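Putative adenosine kinase (Schistosoma mansoni, PDB 3VAS) probably phosphorylates adenosine to AMP at the expense of ATP, as a purine-salvage kinase of the ribokinase (pfkB) family, and is held here with adenosine bound. Local coordinates at residues His171-Ser174 against Leu175-Ala179; Gly186-Ile189 against Asn190-Tyr193; Ala200-Ser203 against Leu204-Lys208; Phe238-Glu241 against Ser242-Glu245; Pro335-Thr338 against Ser339-Ala343. All blocks are in the same frame, centred on the assembly; numbering follows the deposited sequence.

Contact 1: His171-Ser174 against Leu175-Ala179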
loop_
_atom_site.group_PDB
_atom_site.type_symbol
_atom_site.label_atom_id
_atom_site.label_comp_id
_atom_site.label_asym_id
_atom_site.label_seq_id
_atom_site.Cartn_x
_atom_site.Cartn_y
_atom_site.Cartn_z
ATOM N N HIS A 171 -11.526 0.909 22.405
ATOM C CA HIS A 171 -10.960 -0.410 22.121
ATOM C C HIS A 171 -10.214 -0.465 20.791
ATOM O O HIS A 171 -9.498 -1.429 20.521
ATOM C CB HIS A 171 -12.030 -1.508 22.188
ATOM C CG HIS A 171 -12.997 -1.492 21.044
ATOM N ND1 HIS A 171 -14.143 -0.727 21.048
ATOM C CD2 HIS A 171 -12.996 -2.161 19.866
ATOM C CE1 HIS A 171 -14.804 -0.918 19.921
ATOM N NE2 HIS A 171 -14.129 -1.784 19.184
ATOM N N VAL A 172 -10.384 0.564 19.966
ATOM C CA VAL A 172 -9.656 0.654 18.707
ATOM C C VAL A 172 -8.473 1.613 18.829
ATOM O O VAL A 172 -7.368 1.317 18.363
ATOM C CB VAL A 172 -10.563 1.099 17.542
ATOM C CG1 VAL A 172 -9.741 1.279 16.272
ATOM C CG2 VAL A 172 -11.676 0.088 17.317
ATOM N N TRP A 173 -8.698 2.758 19.468
ATOM C CA TRP A 173 -7.626 3.727 19.651
ATOM C C TRP A 173 -6.480 3.145 20.474
ATOM O O TRP A 173 -5.334 3.576 20.341
ATOM C CB TRP A 173 -8.138 5.019 20.297
ATOM C CG TRP A 173 -7.074 6.065 20.364
ATOM C CD1 TRP A 173 -6.423 6.507 21.482
ATOM C CD2 TRP A 173 -6.506 6.783 19.260
ATOM N NE1 TRP A 173 -5.495 7.462 21.141
ATOM C CE2 TRP A 173 -5.526 7.650 19.783
ATOM C CE3 TRP A 173 -6.739 6.782 17.880
ATOM C CZ2 TRP A 173 -4.778 8.506 18.977
ATOM C CZ3 TRP A 173 -5.992 7.631 17.078
ATOM C CH2 TRP A 173 -5.025 8.482 17.630
ATOM N N SER A 174 -6.788 2.161 21.314
ATOM C CA SER A 174 -5.760 1.506 22.121
ATOM C C SER A 174 -4.764 0.716 21.262
ATOM O O SER A 174 -3.622 0.511 21.664
ATOM C CB SER A 174 -6.383 0.610 23.197
ATOM O OG SER A 174 -6.938 -0.560 22.630
ATOM N N LEU A 175 -5.196 0.275 20.083
ATOM C CA LEU A 175 -4.283 -0.362 19.132
ATOM C C LEU A 175 -3.303 0.659 18.554
ATOM O O LEU A 175 -2.155 0.331 18.246
ATOM C CB LEU A 175 -5.053 -1.043 17.997
ATOM C CG LEU A 175 -5.988 -2.195 18.376
ATOM C CD1 LEU A 175 -6.707 -2.715 17.144
ATOM C CD2 LEU A 175 -5.220 -3.310 19.066
ATOM N N VAL A 176 -3.762 1.900 18.406
ATOM C CA VAL A 176 -2.908 2.968 17.901
ATOM C C VAL A 176 -1.890 3.373 18.960
ATOM O O VAL A 176 -0.712 3.570 18.659
ATOM C CB VAL A 176 -3.725 4.208 17.474
ATOM C CG1 VAL A 176 -2.797 5.344 17.037
ATOM C CG2 VAL A 176 -4.701 3.849 16.363
ATOM N N GLU A 177 -2.353 3.485 20.202
ATOM C CA GLU A 177 -1.497 3.904 21.306
ATOM C C GLU A 177 -0.357 2.920 21.587
ATOM O O GLU A 177 0.753 3.334 21.910
ATOM C CB GLU A 177 -2.329 4.167 22.571
ATOM C CG GLU A 177 -3.005 5.542 22.589
ATOM C CD GLU A 177 -4.006 5.714 23.726
ATOM O OE1 GLU A 177 -4.276 6.874 24.110
ATOM O OE2 GLU A 177 -4.535 4.697 24.230
ATOM N N LYS A 178 -0.624 1.624 21.444
ATOM C CA LYS A 178 0.380 0.602 21.736
ATOM C C LYS A 178 1.358 0.365 20.578
ATOM O O LYS A 178 2.409 -0.254 20.762
ATOM C CB LYS A 178 -0.283 -0.722 22.129
ATOM C CG LYS A 178 -1.061 -1.375 21.000
ATOM C CD LYS A 178 -1.310 -2.850 21.272
ATOM C CE LYS A 178 -2.182 -3.055 22.488
ATOM N NZ LYS A 178 -2.233 -4.489 22.881
ATOM N N ALA A 179 1.013 0.848 19.388
ATOM C CA ALA A 179 1.882 0.676 18.223
ATOM C C ALA A 179 3.082 1.612 18.273
ATOM O O ALA A 179 2.992 2.723 18.790
ATOM C CB ALA A 179 1.106 0.881 16.935
#

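Contact 2: Gly186-Ile189 against Asn190-Tyr193. With ADN (adenosine), chain C.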
loop_
_atom_site.group_PDB
_atom_site.type_symbol
_atom_site.label_atom_id
_atom_site.label_comp_id
_atom_site.label_asym_id
_atom_site.label_seq_id
_atom_site.Cartn_x
_atom_site.Cartn_y
_atom_site.Cartn_z
ATOM N N GLY A 186 -1.221 5.873 0.661
ATOM C CA GLY A 186 -1.838 7.101 0.197
ATOM C C GLY A 186 -3.294 6.916 -0.186
ATOM O O GLY A 186 -4.077 7.861 -0.122
ATOM N N PHE A 187 -3.649 5.694 -0.580
ATOM C CA PHE A 187 -5.013 5.351 -0.976
ATOM C C PHE A 187 -6.069 5.741 0.056
ATOM O O PHE A 187 -7.233 5.947 -0.288
ATOM C CB PHE A 187 -5.121 3.849 -1.235
ATOM C CG PHE A 187 -4.509 3.400 -2.536
ATOM C CD1 PHE A 187 -3.653 2.310 -2.570
ATOM C CD2 PHE A 187 -4.813 4.045 -3.725
ATOM C CE1 PHE A 187 -3.094 1.885 -3.763
ATOM C CE2 PHE A 187 -4.257 3.622 -4.919
ATOM C CZ PHE A 187 -3.398 2.541 -4.936
ATOM N N VAL A 188 -5.664 5.829 1.318
ATOM C CA VAL A 188 -6.600 6.107 2.407
ATOM C C VAL A 188 -7.010 7.585 2.450
ATOM O O VAL A 188 -7.983 7.955 3.108
ATOM C CB VAL A 188 -6.020 5.635 3.757
ATOM C CG1 VAL A 188 -7.063 5.719 4.866
ATOM C CG2 VAL A 188 -5.527 4.204 3.618
ATOM N N ILE A 189 -6.276 8.422 1.723
ATOM C CA ILE A 189 -6.646 9.823 1.562
ATOM C C ILE A 189 -8.084 9.948 1.055
ATOM O O ILE A 189 -8.825 10.829 1.496
ATOM C CB ILE A 189 -5.668 10.558 0.613
ATOM C CG1 ILE A 189 -4.318 10.765 1.307
ATOM C CG2 ILE A 189 -6.239 11.898 0.168
ATOM C CD1 ILE A 189 -3.192 11.176 0.377
ATOM N N ASN A 190 -8.485 9.041 0.160
ATOM C CA ASN A 190 -9.823 9.073 -0.434
ATOM C C ASN A 190 -10.943 8.599 0.497
ATOM O O ASN A 190 -12.116 8.919 0.283
ATOM C CB ASN A 190 -9.875 8.232 -1.715
ATOM C CG ASN A 190 -8.939 8.744 -2.800
ATOM O OD1 ASN A 190 -8.241 7.961 -3.443
ATOM N ND2 ASN A 190 -8.924 10.058 -3.011
ATOM N N THR A 191 -10.595 7.828 1.520
ATOM C CA THR A 191 -11.620 7.186 2.334
ATOM C C THR A 191 -11.734 7.760 3.743
ATOM O O THR A 191 -12.839 7.920 4.262
ATOM C CB THR A 191 -11.411 5.656 2.412
ATOM O OG1 THR A 191 -10.077 5.376 2.860
ATOM C CG2 THR A 191 -11.627 5.010 1.044
ATOM N N CYS A 192 -10.599 8.065 4.366
ATOM C CA CYS A 192 -10.617 8.570 5.733
ATOM C C CYS A 192 -9.389 9.409 6.061
ATOM O O CYS A 192 -8.585 9.044 6.920
ATOM C CB CYS A 192 -10.727 7.409 6.722
ATOM S SG CYS A 192 -11.078 7.925 8.406
ATOM N N TYR A 193 -9.253 10.541 5.382
ATOM C CA TYR A 193 -8.106 11.406 5.601
ATOM C C TYR A 193 -8.012 11.885 7.048
ATOM O O TYR A 193 -6.920 11.988 7.603
ATOM C CB TYR A 193 -8.124 12.600 4.646
ATOM C CG TYR A 193 -6.863 13.414 4.767
ATOM C CD1 TYR A 193 -5.628 12.855 4.465
ATOM C CD2 TYR A 193 -6.901 14.731 5.211
ATOM C CE1 TYR A 193 -4.465 13.590 4.583
ATOM C CE2 TYR A 193 -5.749 15.476 5.329
ATOM C CZ TYR A 193 -4.534 14.900 5.017
ATOM O OH TYR A 193 -3.382 15.633 5.140
HETATM O "O5'" ADN C . -0.945 -2.908 -5.073
HETATM C "C5'" ADN C . -1.979 -3.740 -5.598
HETATM C "C4'" ADN C . -3.193 -3.737 -4.702
HETATM O "O4'" ADN C . -3.753 -2.416 -4.648
HETATM C "C3'" ADN C . -4.347 -4.658 -5.117
HETATM O "O3'" ADN C . -4.410 -5.776 -4.230
HETATM C "C2'" ADN C . -5.612 -3.789 -4.932
HETATM O "O2'" ADN C . -6.638 -4.397 -4.179
HETATM C "C1'" ADN C . -5.078 -2.541 -4.228
HETATM N N9 ADN C . -5.807 -1.310 -4.536
HETATM C C8 ADN C . -6.201 -0.897 -5.726
HETATM N N7 ADN C . -6.923 0.372 -5.535
HETATM C C5 ADN C . -6.930 0.672 -4.140
HETATM C C6 ADN C . -7.468 1.731 -3.415
HETATM N N6 ADN C . -8.174 2.782 -4.098
HETATM N N1 ADN C . -7.326 1.763 -2.034
HETATM C C2 ADN C . -6.653 0.763 -1.379
HETATM N N3 ADN C . -6.120 -0.279 -2.092
HETATM C C4 ADN C . -6.276 -0.307 -3.501
HETATM O O HOH W 1 -8.252 5.337 -2.630
HETATM O O HOH W 2 -11.386 11.220 3.372
#

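Contact 3: Ala200-Ser203 against Leu204-Lys208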
loop_
_atom_site.group_PDB
_atom_site.type_symbol
_atom_site.label_atom_id
_atom_site.label_comp_id
_atom_site.label_asym_id
_atom_site.label_seq_id
_atom_site.Cartn_x
_atom_site.Cartn_y
_atom_site.Cartn_z
ATOM N N ALA A 200 -1.232 10.118 12.203
ATOM C CA ALA A 200 0.055 10.699 11.830
ATOM C C ALA A 200 0.553 11.712 12.867
ATOM O O ALA A 200 1.731 11.722 13.220
ATOM C CB ALA A 200 -0.026 11.339 10.450
ATOM N N LYS A 201 -0.349 12.561 13.349
ATOM C CA LYS A 201 -0.003 13.526 14.389
ATOM C C LYS A 201 0.373 12.832 15.697
ATOM O O LYS A 201 1.302 13.258 16.384
ATOM C CB LYS A 201 -1.147 14.514 14.625
ATOM C CG LYS A 201 -1.405 15.432 13.450
ATOM C CD LYS A 201 -2.604 16.322 13.689
ATOM C CE LYS A 201 -2.847 17.222 12.493
ATOM N NZ LYS A 201 -4.135 17.952 12.617
ATOM N N HIS A 202 -0.354 11.770 16.037
ATOM C CA HIS A 202 -0.041 10.986 17.227
ATOM C C HIS A 202 1.368 10.401 17.134
ATOM O O HIS A 202 2.125 10.433 18.104
ATOM C CB HIS A 202 -1.065 9.868 17.430
ATOM C CG HIS A 202 -0.665 8.866 18.468
ATOM N ND1 HIS A 202 -0.956 9.021 19.807
ATOM C CD2 HIS A 202 0.013 7.697 18.364
ATOM C CE1 HIS A 202 -0.477 7.991 20.482
ATOM N NE2 HIS A 202 0.115 7.173 19.630
ATOM N N SER A 203 1.712 9.875 15.963
ATOM C CA SER A 203 3.037 9.304 15.736
ATOM C C SER A 203 4.149 10.331 15.947
ATOM O O SER A 203 5.083 10.093 16.712
ATOM C CB SER A 203 3.135 8.699 14.331
ATOM O OG SER A 203 4.442 8.202 14.070
ATOM N N LEU A 204 4.042 11.474 15.277
ATOM C CA LEU A 204 5.075 12.504 15.357
ATOM C C LEU A 204 5.252 13.048 16.774
ATOM O O LEU A 204 6.378 13.229 17.244
ATOM C CB LEU A 204 4.784 13.652 14.390
ATOM C CG LEU A 204 5.998 14.537 14.105
ATOM C CD1 LEU A 204 7.039 13.744 13.332
ATOM C CD2 LEU A 204 5.610 15.800 13.347
ATOM N N GLU A 205 4.140 13.303 17.457
ATOM C CA GLU A 205 4.200 13.843 18.811
ATOM C C GLU A 205 4.809 12.838 19.788
ATOM O O GLU A 205 5.390 13.225 20.798
ATOM C CB GLU A 205 2.821 14.319 19.289
ATOM C CG GLU A 205 1.858 13.211 19.685
ATOM C CD GLU A 205 0.506 13.744 20.147
ATOM O OE1 GLU A 205 -0.129 13.099 21.012
ATOM O OE2 GLU A 205 0.076 14.804 19.640
ATOM N N ASN A 206 4.695 11.550 19.476
ATOM C CA ASN A 206 5.257 10.506 20.333
ATOM C C ASN A 206 6.555 9.899 19.801
ATOM O O ASN A 206 7.046 8.909 20.345
ATOM C CB ASN A 206 4.224 9.409 20.600
ATOM C CG ASN A 206 3.090 9.885 21.484
ATOM O OD1 ASN A 206 1.929 9.889 21.080
ATOM N ND2 ASN A 206 3.425 10.301 22.699
ATOM N N GLU A 207 7.102 10.506 18.749
ATOM C CA GLU A 207 8.360 10.065 18.143
ATOM C C GLU A 207 8.330 8.601 17.715
ATOM O O GLU A 207 9.280 7.853 17.947
ATOM C CB GLU A 207 9.549 10.332 19.071
ATOM C CG GLU A 207 10.058 11.768 19.020
ATOM C CD GLU A 207 10.529 12.167 17.629
ATOM O OE1 GLU A 207 11.502 11.559 17.131
ATOM O OE2 GLU A 207 9.920 13.081 17.028
ATOM N N LYS A 208 7.230 8.202 17.092
ATOM C CA LYS A 208 7.088 6.853 16.574
ATOM C C LYS A 208 7.475 6.814 15.102
ATOM O O LYS A 208 7.900 7.823 14.538
ATOM C CB LYS A 208 5.656 6.354 16.772
ATOM C CG LYS A 208 5.233 6.274 18.233
ATOM C CD LYS A 208 3.801 5.784 18.374
ATOM C CE LYS A 208 3.383 5.689 19.836
ATOM N NZ LYS A 208 2.072 5.005 19.996
#

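Contact 4: Phe238-Glu241 against Ser242-Glu245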
loop_
_atom_site.group_PDB
_atom_site.type_symbol
_atom_site.label_atom_id
_atom_site.label_comp_id
_atom_site.label_asym_id
_atom_site.label_seq_id
_atom_site.Cartn_x
_atom_site.Cartn_y
_atom_site.Cartn_z
ATOM N N PHE A 238 7.564 5.624 0.687
ATOM C CA PHE A 238 7.761 4.698 -0.419
ATOM C C PHE A 238 7.073 5.237 -1.666
ATOM O O PHE A 238 5.994 5.831 -1.584
ATOM C CB PHE A 238 7.147 3.330 -0.098
ATOM C CG PHE A 238 7.803 2.604 1.045
ATOM C CD1 PHE A 238 8.848 1.723 0.813
ATOM C CD2 PHE A 238 7.356 2.778 2.346
ATOM C CE1 PHE A 238 9.443 1.039 1.855
ATOM C CE2 PHE A 238 7.948 2.090 3.403
ATOM C CZ PHE A 238 8.992 1.221 3.155
ATOM N N GLY A 239 7.679 5.002 -2.824
ATOM C CA GLY A 239 7.070 5.384 -4.084
ATOM C C GLY A 239 7.626 4.553 -5.217
ATOM O O GLY A 239 8.621 3.852 -5.043
ATOM N N ASN A 240 6.980 4.612 -6.375
ATOM C CA ASN A 240 7.563 4.036 -7.586
ATOM C C ASN A 240 7.845 5.127 -8.622
ATOM O O ASN A 240 7.570 6.299 -8.375
ATOM C CB ASN A 240 6.702 2.897 -8.158
ATOM C CG ASN A 240 5.342 3.367 -8.666
ATOM O OD1 ASN A 240 5.145 4.539 -8.981
ATOM N ND2 ASN A 240 4.395 2.438 -8.754
ATOM N N GLU A 241 8.376 4.739 -9.775
ATOM C CA GLU A 241 8.788 5.706 -10.790
ATOM C C GLU A 241 7.646 6.593 -11.314
ATOM O O GLU A 241 7.805 7.808 -11.414
ATOM C CB GLU A 241 9.509 5.003 -11.947
ATOM C CG GLU A 241 10.191 5.961 -12.917
ATOM C CD GLU A 241 11.399 5.342 -13.588
ATOM O OE1 GLU A 241 12.424 6.043 -13.731
ATOM O OE2 GLU A 241 11.328 4.154 -13.970
ATOM N N SER A 242 6.501 5.999 -11.633
ATOM C CA SER A 242 5.377 6.774 -12.154
ATOM C C SER A 242 4.803 7.746 -11.117
ATOM O O SER A 242 4.349 8.835 -11.465
ATOM C CB SER A 242 4.280 5.854 -12.687
ATOM O OG SER A 242 3.785 5.008 -11.665
ATOM N N GLU A 243 4.829 7.353 -9.846
ATOM C CA GLU A 243 4.354 8.230 -8.775
ATOM C C GLU A 243 5.310 9.400 -8.552
ATOM O O GLU A 243 4.885 10.528 -8.310
ATOM C CB GLU A 243 4.167 7.444 -7.471
ATOM C CG GLU A 243 3.055 6.407 -7.534
ATOM C CD GLU A 243 3.306 5.214 -6.628
ATOM O OE1 GLU A 243 4.210 5.297 -5.770
ATOM O OE2 GLU A 243 2.606 4.189 -6.784
ATOM N N ALA A 244 6.604 9.116 -8.621
ATOM C CA ALA A 244 7.617 10.148 -8.477
ATOM C C ALA A 244 7.503 11.142 -9.631
ATOM O O ALA A 244 7.609 12.352 -9.434
ATOM C CB ALA A 244 9.010 9.522 -8.438
ATOM N N GLU A 245 7.268 10.616 -10.830
ATOM C CA GLU A 245 7.121 11.440 -12.027
ATOM C C GLU A 245 5.909 12.368 -11.910
ATOM O O GLU A 245 6.003 13.560 -12.188
ATOM C CB GLU A 245 6.985 10.559 -13.269
ATOM C CG GLU A 245 7.469 11.211 -14.551
ATOM C CD GLU A 245 8.925 10.902 -14.847
ATOM O OE1 GLU A 245 9.311 9.718 -14.744
ATOM O OE2 GLU A 245 9.682 11.839 -15.182
#

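Contact 5: Pro335-Thr338 against Ser339-Ala343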
loop_
_atom_site.group_PDB
_atom_site.type_symbol
_atom_site.label_atom_id
_atom_site.label_comp_id
_atom_site.label_asym_id
_atom_site.label_seq_id
_atom_site.Cartn_x
_atom_site.Cartn_y
_atom_site.Cartn_z
ATOM N N PRO A 335 20.274 -3.226 9.223
ATOM C CA PRO A 335 20.714 -2.016 8.512
ATOM C C PRO A 335 20.017 -1.811 7.168
ATOM O O PRO A 335 19.359 -2.721 6.658
ATOM C CB PRO A 335 22.219 -2.244 8.305
ATOM C CG PRO A 335 22.450 -3.695 8.587
ATOM C CD PRO A 335 21.398 -4.112 9.562
ATOM N N MET A 336 20.182 -0.611 6.614
ATOM C CA MET A 336 19.509 -0.183 5.388
ATOM C C MET A 336 19.625 -1.164 4.222
ATOM O O MET A 336 18.620 -1.528 3.611
ATOM C CB MET A 336 20.050 1.184 4.953
ATOM C CG MET A 336 19.452 1.706 3.660
ATOM S SD MET A 336 17.745 2.223 3.884
ATOM C CE MET A 336 17.236 2.500 2.190
ATOM N N ILE A 337 20.850 -1.579 3.911
ATOM C CA ILE A 337 21.092 -2.438 2.752
ATOM C C ILE A 337 20.468 -3.822 2.933
ATOM O O ILE A 337 19.832 -4.355 2.019
ATOM C CB ILE A 337 22.600 -2.575 2.452
ATOM C CG1 ILE A 337 23.208 -1.202 2.148
ATOM C CG2 ILE A 337 22.831 -3.523 1.280
ATOM C CD1 ILE A 337 22.695 -0.574 0.869
ATOM N N THR A 338 20.656 -4.395 4.119
ATOM C CA THR A 338 20.052 -5.674 4.464
ATOM C C THR A 338 18.534 -5.603 4.301
ATOM O O THR A 338 17.913 -6.520 3.760
ATOM C CB THR A 338 20.410 -6.080 5.912
ATOM O OG1 THR A 338 21.829 -6.253 6.022
ATOM C CG2 THR A 338 19.707 -7.378 6.314
ATOM N N SER A 339 17.945 -4.499 4.750
ATOM C CA SER A 339 16.499 -4.304 4.662
ATOM C C SER A 339 16.019 -4.189 3.215
ATOM O O SER A 339 14.950 -4.700 2.868
ATOM C CB SER A 339 16.071 -3.073 5.464
ATOM O OG SER A 339 16.314 -3.251 6.850
ATOM N N LEU A 340 16.810 -3.520 2.377
ATOM C CA LEU A 340 16.494 -3.410 0.953
ATOM C C LEU A 340 16.468 -4.781 0.276
ATOM O O LEU A 340 15.586 -5.057 -0.534
ATOM C CB LEU A 340 17.476 -2.480 0.233
ATOM C CG LEU A 340 17.380 -0.992 0.574
ATOM C CD1 LEU A 340 18.405 -0.198 -0.221
ATOM C CD2 LEU A 340 15.965 -0.468 0.314
ATOM N N HIS A 341 17.437 -5.630 0.604
ATOM C CA HIS A 341 17.434 -7.005 0.108
ATOM C C HIS A 341 16.210 -7.784 0.586
ATOM O O HIS A 341 15.652 -8.591 -0.152
ATOM C CB HIS A 341 18.711 -7.740 0.515
ATOM C CG HIS A 341 19.870 -7.467 -0.390
ATOM N ND1 HIS A 341 20.939 -6.683 -0.015
ATOM C CD2 HIS A 341 20.119 -7.861 -1.660
ATOM C CE1 HIS A 341 21.803 -6.614 -1.012
ATOM N NE2 HIS A 341 21.329 -7.320 -2.023
ATOM N N ALA A 342 15.796 -7.534 1.823
ATOM C CA ALA A 342 14.614 -8.181 2.371
ATOM C C ALA A 342 13.364 -7.693 1.647
ATOM O O ALA A 342 12.405 -8.441 1.469
ATOM C CB ALA A 342 14.505 -7.919 3.865
ATOM N N ALA A 343 13.390 -6.434 1.221
ATOM C CA ALA A 343 12.258 -5.843 0.516
ATOM C C ALA A 343 12.129 -6.437 -0.883
ATOM O O ALA A 343 11.028 -6.780 -1.324
ATOM C CB ALA A 343 12.408 -4.325 0.448
#

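Contact 1: His171-Ser174 against Leu175-Ala179
The indole of W173 carries V176 over one face and the carboxylate of E177 at its edge, a grouping built by the i to i+3 and i to i+4 spacing of helix 170-178. V176 CG1 makes a CH-pi contact 4.0 Å from the centroid of the six-membered ring, 16° off the ring normal, while V176 CG2 sits 3.9 Å from W173 CE3. The indole can lie over V176 because W173 CG stands anti to the backbone N (chi1 -174°), which swings the ring along the helix toward the next turn. E177 comes up to the pyrrole side near the ring plane, its extended chain crossing the indole at about a right angle; E177 OE1 lies 3.3 Å from W173 NE1, with ring and carboxylate planes 62° apart. Elsewhere K198 makes a cation-pi contact with W173 and the ring of H202 meets the indole edge-to-face, so the tryptophan joins this helix to helix 189-205. L175 turns instead to strands 27-40, 101-107 and 126-131. In the backbone, W173 O takes E177 N at 3.0 Å and a weaker bond from V176 N. On the solvent side, S174 OG reaches back to H171 O in a weak bond of 3.4 Å, and K178 CG packs 3.2 Å from S174 O.

Contact 2: Gly186-Ile189 against Asn190-Tyr193
V188 O is gripped by two backbone donors, C192 N at 2.9 Å and T191 N at 3.1 Å, in the first turn of helix 189-205, which follows strand 181-185 of the ribokinase-type fold. The C192 N-H lies almost in line with the carbonyl, whereas T191 N comes from well above the carbonyl plane, 67° out of it. One residue earlier, F187 O receives a weak bond from N190 N and also a proton from a water. That water donates to N190 OD1 as well, at 2.7 Å, and accepts from N6 of adenosine, tying the exocyclic amine of the base to the start of the helix. F187 itself lies over the purine: one face of its ring has adenosine C6 3.4 Å above the plane, displaced toward the rim, and F187 CB is 3.1 Å from adenosine N1. The nucleoside's remaining hydrogen bonds come from elsewhere in the pocket, among them N32, D36 and D320. T191 OG1, beside V188 CG1, is bonded to N32, which thus touches both helix and ligand. Away from the base, I189 and Y193 run side by side and point the same way, with I189 CG1 4.0 Å from Y193 CD1.

Contact 3: Ala200-Ser203 against Leu204-Lys208
H202 and K208 meet because of their torsions: the imidazole swings out anti to the backbone N (chi1 169°), while K208 leaves beside its own backbone N (chi1 -62°) and then runs fully extended back to the ring. K208 NZ reaches H202 NE2 at 2.9 Å, arriving at the ring edge and close to its plane. NE2 then acts as acceptor, consistent with an imidazole protonated on ND1, if neutral. The end of the N206 side chain lies over one face of the same ring. What turns the chain back is a Schellman motif that ends helix 189-205. E207, with positive phi, is its C-prime residue: K208 N closes the wider loop onto S203 O at 2.9 Å with a nearly straight N-H...O angle of 178°, and E207 N bonds to L204 O at 3.2 Å. Just before it, regular helical bonds run from L204 N to A200 O and from E205 N to K201 O. S203 OG packs 3.5 Å from K208 CB on the buried side. Beyond the turn, K208 NZ also donates to the carbonyl oxygens of E177 and A179 and is bonded to Y182 OH, while E207 forms a salt bridge with R276. This helix end thus links strands 181-185 and 209-213 of a beta-alpha-beta unit: H202 and S203 lie on Y182 of the first strand, A200 and S203 on F210 of the second, and H202 also packs on helix 170-178.

Contact 4: Phe238-Glu241 against Ser242-Glu245
The flat ends of N240 and E243 stack on one another, amide and carboxylate planes 29° apart, while each side chain bonds to the other's backbone nitrogen: a capping box where strand 236-240 runs into helix 241-250. The two are the first and last residues of a sequence matching the family's NXXE motif, which in relatives is linked to magnesium and phosphate handling. N240 is the N-cap. Its amide is set between the backbone N and the carbonyl carbon (chi1 66°), which turns OD1 back over the first turn to accept from E243 N at 3.0 Å, almost straight on. In return E243, extended beyond CG, sends OE1 to N240 N at 2.9 Å; the donor stands above the carboxylate plane, 58° out of it. The same oxygen touches G239 CA at 3.3 Å, at a residue with no side chain in the way. E241 points elsewhere, to a salt bridge with R284, and G239 bonds through its backbone to strand 279-284. The capping box thus satisfies two backbone N-H groups and fixes the N240 and E243 ends relative to each other beside the pocket, the side chain of E243 being about 8 Å from the bound adenosine.

Contact 5: Pro335-Thr338 against Ser339-Ala343
P335, at the N-cap position of helix 336-351, offers its carbonyl to both donors of S339: the backbone N at 3.0 Å, nearly in line with the C=O, and OG at 3.1 Å, from above the carbonyl plane. S339 OG can fold back this way because it lies beside its own backbone N (chi1 -65°). M336 follows, its chain bent at chi2 (72°), which brings the CE methyl round to L340, 3.7 Å from CD2 and 3.8 Å from CD1. In the backbone, M336 O accepts from L340 N. I337 turns to the more exposed flank, where it and H341 run side by side and point the same way, with I337 CG2 3.9 Å from H341 ND1. I337 O is held by H341 N at 3.1 Å and, weakly, by H341 ND1 at 3.3 Å. T338 closes the segment with a bond from A342 N to its carbonyl. This N-terminal end of the helix packs on strands 279-284, 287-293 and 300-302: L279 and I281 meet M336, Y291 meets M336, I337 and L340, and the F302 ring meets H341 edge-to-face. Helix 318-330 lies against S339, A342 and A343. In chemical terms, a serine hydroxyl and a histidine ring nitrogen each add a donor to a carbonyl already bonded within the helix, and the weak bond would be consistent with a proton on ND1.

How the contacts relate
Contacts 1 to 5 follow one another along the chain, all within the pfkB-type kinase fold. Contacts 1 and 3 touch through the lysine of contact 3, their centres 13 Å apart, so the ends of helices 170-178 and 189-205 are joined. Contacts 2 and 3 mark the two ends of helix 189-205, with centres 18 Å apart; one end faces adenosine, the other lies far from it. Contact 4, about 6 Å from contact 2 by nearest atoms, begins another helix after a parallel strand. Contact 5 comes about equally close to contact 4, but its centre is 28 Å from that of contact 2. Of the three helix starts, contacts 2 and 4 lie near the nucleoside and contact 5 stands apart.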